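Local coordinates for SLT domain-containing protein (Bdellovibrio bacteriovorus HD100, PDB 6TAB) that probably cleaves peptidoglycan as a lysozyme-like hydrolase of altered substrate specificity that eases the predator's exit from its prey cell, at residues A[73-81]-A[127-138]. Sequence-based numbering, arbitrary orientation.
Unlike the reference sequence in segment 73-81: Ser73 (reference Leu). With SO4 (sulfate ion), chain C.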
loop_
_atom_site.group_PDB
_atom_site.type_symbol
_atom_site.label_atom_id
_atom_site.label_comp_id
_atom_site.label_asym_id
_atom_site.label_seq_id
_atom_site.Cartn_x
_atom_site.Cartn_y
_atom_site.Cartn_z
ATOM N N SER A 73 -0.078 -12.969 20.356
ATOM C CA SER A 73 0.680 -11.736 20.152
ATOM C C SER A 73 1.311 -11.785 18.751
ATOM O O SER A 73 1.683 -12.842 18.215
ATOM C CB SER A 73 1.703 -11.518 21.238
ATOM O OG SER A 73 2.935 -12.137 20.906
ATOM N N ARG A 74 1.447 -10.607 18.169
ATOM C CA ARG A 74 1.858 -10.501 16.789
ATOM C C ARG A 74 3.374 -10.712 16.660
ATOM O O ARG A 74 4.148 -10.372 17.560
ATOM C CB ARG A 74 1.478 -9.125 16.258
ATOM C CG ARG A 74 -0.023 -8.913 16.087
ATOM C CD ARG A 74 -0.380 -7.497 15.706
ATOM N NE ARG A 74 -0.088 -6.542 16.796
ATOM C CZ ARG A 74 -0.088 -5.221 16.674
ATOM N NH1 ARG A 74 -0.287 -4.649 15.483
ATOM N NH2 ARG A 74 0.179 -4.457 17.748
ATOM N N GLU A 75 3.805 -11.232 15.516
ATOM C CA GLU A 75 5.218 -11.339 15.162
ATOM C C GLU A 75 5.760 -10.046 14.525
ATOM O O GLU A 75 6.988 -9.751 14.674
ATOM C CB GLU A 75 5.481 -12.561 14.275
ATOM C CG GLU A 75 5.353 -13.879 15.019
ATOM C CD GLU A 75 5.388 -15.065 14.073
ATOM O OE1 GLU A 75 4.317 -15.408 13.527
ATOM O OE2 GLU A 75 6.500 -15.633 13.883
ATOM N N VAL A 76 4.926 -9.319 13.782
ATOM C CA VAL A 76 5.330 -8.085 13.048
ATOM C C VAL A 76 4.311 -6.978 13.364
ATOM O O VAL A 76 3.093 -7.206 13.276
ATOM C CB VAL A 76 5.416 -8.366 11.532
ATOM C CG1 VAL A 76 5.618 -7.072 10.740
ATOM C CG2 VAL A 76 6.529 -9.387 11.234
ATOM N N ILE A 77 4.827 -5.791 13.762
ATOM C CA ILE A 77 4.028 -4.600 14.156
ATOM C C ILE A 77 4.237 -3.463 13.161
ATOM O O ILE A 77 5.390 -3.108 12.849
ATOM C CB ILE A 77 4.478 -4.078 15.536
ATOM C CG1 ILE A 77 4.631 -5.196 16.548
ATOM C CG2 ILE A 77 3.578 -2.941 15.994
ATOM C CD1 ILE A 77 3.379 -5.870 16.839
ATOM N N PRO A 78 3.169 -2.834 12.626
ATOM C CA PRO A 78 3.349 -1.780 11.629
ATOM C C PRO A 78 4.030 -0.523 12.202
ATOM O O PRO A 78 3.882 -0.179 13.408
ATOM C CB PRO A 78 1.904 -1.446 11.169
ATOM C CG PRO A 78 1.085 -2.676 11.529
ATOM C CD PRO A 78 1.739 -3.152 12.822
ATOM N N LEU A 79 4.717 0.214 11.307
ATOM C CA LEU A 79 5.525 1.400 11.686
ATOM C C LEU A 79 4.677 2.563 12.217
ATOM O O LEU A 79 5.233 3.425 12.948
ATOM C CB LEU A 79 6.350 1.838 10.467
ATOM C CG LEU A 79 7.388 0.835 9.962
ATOM C CD1 LEU A 79 7.956 1.266 8.614
ATOM C CD2 LEU A 79 8.514 0.661 10.959
ATOM N N TRP A 80 3.392 2.672 11.846
ATOM C CA TRP A 80 2.542 3.771 12.356
ATOM C C TRP A 80 2.270 3.667 13.867
ATOM O O TRP A 80 1.914 4.699 14.492
ATOM C CB TRP A 80 1.256 3.939 11.527
ATOM C CG TRP A 80 0.432 2.697 11.311
ATOM C CD1 TRP A 80 -0.094 1.878 12.272
ATOM C CD2 TRP A 80 -0.026 2.161 10.051
ATOM N NE1 TRP A 80 -0.811 0.862 11.698
ATOM C CE2 TRP A 80 -0.754 0.985 10.331
ATOM C CE3 TRP A 80 0.194 2.529 8.720
ATOM C CZ2 TRP A 80 -1.312 0.198 9.305
ATOM C CZ3 TRP A 80 -0.386 1.783 7.715
ATOM C CH2 TRP A 80 -1.100 0.615 8.001
ATOM N N GLU A 81 2.445 2.484 14.482
ATOM C CA GLU A 81 2.213 2.379 15.924
ATOM C C GLU A 81 3.296 3.125 16.734
ATOM O O GLU A 81 3.063 3.452 17.891
ATOM C CB GLU A 81 2.080 0.917 16.387
ATOM C CG GLU A 81 0.919 0.177 15.738
ATOM C CD GLU A 81 0.443 -1.128 16.348
ATOM O OE1 GLU A 81 0.912 -1.492 17.470
ATOM O OE2 GLU A 81 -0.414 -1.794 15.675
ATOM N N GLN A 127 -0.346 -14.441 9.436
ATOM C CA GLN A 127 0.978 -13.882 9.132
ATOM C C GLN A 127 0.972 -13.016 7.856
ATOM O O GLN A 127 1.665 -11.975 7.794
ATOM C CB GLN A 127 2.049 -14.987 9.083
ATOM C CG GLN A 127 2.367 -15.677 10.430
ATOM C CD GLN A 127 3.286 -16.870 10.261
ATOM O OE1 GLN A 127 3.123 -17.683 9.330
ATOM N NE2 GLN A 127 4.298 -16.965 11.125
ATOM N N ARG A 128 0.227 -13.462 6.811
ATOM C CA ARG A 128 0.131 -12.629 5.575
ATOM C C ARG A 128 -0.550 -11.281 5.898
ATOM O O ARG A 128 -0.177 -10.250 5.283
ATOM C CB ARG A 128 -0.596 -13.403 4.446
ATOM C CG ARG A 128 0.163 -14.627 3.919
ATOM C CD ARG A 128 -0.364 -15.263 2.629
ATOM N NE ARG A 128 -1.755 -15.674 2.628
ATOM C CZ ARG A 128 -2.235 -16.857 3.018
ATOM N NH1 ARG A 128 -1.456 -17.721 3.675
ATOM N NH2 ARG A 128 -3.507 -17.156 2.751
ATOM N N LYS A 129 -1.571 -11.278 6.767
ATOM C CA LYS A 129 -2.218 -9.985 7.154
ATOM C C LYS A 129 -1.205 -9.085 7.908
ATOM O O LYS A 129 -1.156 -7.863 7.677
ATOM C CB LYS A 129 -3.503 -10.206 7.954
ATOM C CG LYS A 129 -4.628 -10.832 7.127
ATOM C CD LYS A 129 -6.057 -10.515 7.566
ATOM C CE LYS A 129 -6.401 -10.887 8.973
ATOM N NZ LYS A 129 -7.796 -10.616 9.386
ATOM N N GLN A 130 -0.403 -9.668 8.818
ATOM C CA GLN A 130 0.655 -8.896 9.499
ATOM C C GLN A 130 1.653 -8.317 8.479
ATOM O O GLN A 130 2.091 -7.135 8.639
ATOM C CB GLN A 130 1.360 -9.754 10.563
ATOM C CG GLN A 130 0.511 -10.064 11.797
ATOM C CD GLN A 130 1.198 -11.041 12.722
ATOM O OE1 GLN A 130 2.372 -10.887 13.062
ATOM N NE2 GLN A 130 0.465 -12.047 13.178
ATOM N N TYR A 131 2.076 -9.121 7.485
ATOM C CA TYR A 131 3.018 -8.704 6.438
ATOM C C TYR A 131 2.470 -7.469 5.685
ATOM O O TYR A 131 3.144 -6.441 5.518
ATOM C CB TYR A 131 3.292 -9.887 5.460
ATOM C CG TYR A 131 4.173 -9.465 4.304
ATOM C CD1 TYR A 131 5.549 -9.358 4.447
ATOM C CD2 TYR A 131 3.642 -9.132 3.065
ATOM C CE1 TYR A 131 6.374 -8.875 3.440
ATOM C CE2 TYR A 131 4.446 -8.697 2.026
ATOM C CZ TYR A 131 5.816 -8.554 2.201
ATOM O OH TYR A 131 6.605 -8.064 1.183
ATOM N N TRP A 132 1.229 -7.606 5.178
ATOM C CA TRP A 132 0.653 -6.532 4.336
ATOM C C TRP A 132 0.417 -5.248 5.142
ATOM O O TRP A 132 0.591 -4.138 4.592
ATOM C CB TRP A 132 -0.590 -7.017 3.551
ATOM C CG TRP A 132 -0.156 -7.790 2.336
ATOM C CD1 TRP A 132 -0.133 -9.153 2.182
ATOM C CD2 TRP A 132 0.510 -7.262 1.171
ATOM N NE1 TRP A 132 0.440 -9.503 0.974
ATOM C CE2 TRP A 132 0.833 -8.353 0.320
ATOM C CE3 TRP A 132 0.803 -5.967 0.746
ATOM C CZ2 TRP A 132 1.540 -8.157 -0.866
ATOM C CZ3 TRP A 132 1.435 -5.781 -0.462
ATOM C CH2 TRP A 132 1.805 -6.865 -1.258
ATOM N N ALA A 133 -0.007 -5.363 6.410
ATOM C CA ALA A 133 -0.111 -4.122 7.253
ATOM C C ALA A 133 1.265 -3.426 7.411
ATOM O O ALA A 133 1.351 -2.197 7.311
ATOM C CB ALA A 133 -0.758 -4.420 8.571
ATOM N N PHE A 134 2.339 -4.206 7.596
ATOM C CA PHE A 134 3.676 -3.641 7.691
ATOM C C PHE A 134 4.073 -2.952 6.371
ATOM O O PHE A 134 4.578 -1.797 6.328
ATOM C CB PHE A 134 4.717 -4.693 8.092
ATOM C CG PHE A 134 6.100 -4.100 8.273
ATOM C CD1 PHE A 134 6.957 -3.932 7.189
ATOM C CD2 PHE A 134 6.522 -3.602 9.506
ATOM C CE1 PHE A 134 8.193 -3.315 7.325
ATOM C CE2 PHE A 134 7.761 -2.983 9.641
ATOM C CZ PHE A 134 8.597 -2.824 8.560
ATOM N N VAL A 135 3.905 -3.652 5.223
ATOM C CA VAL A 135 4.287 -3.056 3.925
ATOM C C VAL A 135 3.496 -1.756 3.662
ATOM O O VAL A 135 4.071 -0.726 3.256
ATOM C CB VAL A 135 4.156 -4.055 2.764
ATOM C CG1 VAL A 135 4.335 -3.376 1.410
ATOM C CG2 VAL A 135 5.159 -5.197 2.928
ATOM N N LEU A 136 2.174 -1.773 3.924
ATOM C CA LEU A 136 1.394 -0.536 3.792
ATOM C C LEU A 136 1.986 0.584 4.665
ATOM O O LEU A 136 2.074 1.762 4.206
ATOM C CB LEU A 136 -0.078 -0.789 4.174
ATOM C CG LEU A 136 -0.962 -1.431 3.128
ATOM C CD1 LEU A 136 -2.254 -1.935 3.761
ATOM C CD2 LEU A 136 -1.288 -0.447 1.992
ATOM N N SER A 137 2.419 0.280 5.909
ATOM C CA SER A 137 2.993 1.310 6.814
ATOM C C SER A 137 4.300 1.864 6.235
ATOM O O SER A 137 4.606 3.063 6.441
ATOM C CB SER A 137 3.127 0.808 8.247
ATOM O OG SER A 137 4.242 -0.073 8.445
ATOM N N SER A 138 5.097 1.024 5.544
ATOM C CA SER A 138 6.338 1.473 4.911
ATOM C C SER A 138 6.045 2.401 3.723
ATOM O O SER A 138 6.794 3.369 3.454
ATOM C CB SER A 138 7.284 0.329 4.565
ATOM O OG SER A 138 6.851 -0.453 3.475
HETATM S S SO4 C . 0.824 -7.138 20.531
HETATM O O1 SO4 C . -0.039 -7.539 21.597
HETATM O O2 SO4 C . 0.870 -5.714 20.340
HETATM O O3 SO4 C . 0.396 -7.875 19.403
HETATM O O4 SO4 C . 2.152 -7.458 20.866
HETATM O O HOH W 1 1.899 -14.262 14.651
HETATM O O HOH W 2 1.462 -6.161 11.263
#
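Gln130 OE1 takes two backbone N-H groups from the irregular N-terminal segment 73-81, which ends in a helical turn and lies along helix 125-144 of this lysozyme-like SLT fold before helix 87-101 begins. Val76 N comes in the carbonyl plane at 3.1 Å from OE1, whereas Glu75 N reaches it from a tilt of 28° and through a more bent hydrogen bond (N-H...O 135°). The same amide's NE2 donates to a water that in turn donates to Glu75 OE1, and that carboxylate oxygen also receives Gln127 NE2 at 2.9 Å, on its syn side. A second water bridges Val76 O and Gln130 O. Ser137 OG accepts from Leu79 N at 2.9 Å and donates to Phe134 O.

One turn on from Gln130, the contact is mainly apolar. The trans setting of Val76 (chi1 171°) sends CG1 toward Phe134 CB. Leu79 CG packs 3.8 Å from Phe134 CE2, and Ile77 O meets the ring edge. Trp246 of helix 238-248 touches both Phe134 and Leu79. Trp80 lays one face over Ser137 CB, 3.8 Å from the centroid of its six-membered ring, while its NE1 is hydrogen-bonded to Ser91 OG of helix 87-101.

Farther out, Arg74 NH1 and NH2 each take one Glu81 oxygen, end-on, in a salt bridge within the segment. A sulfate, probably from the crystallisation liquor, accepts Arg74 NE on O3 and NH2 on O2.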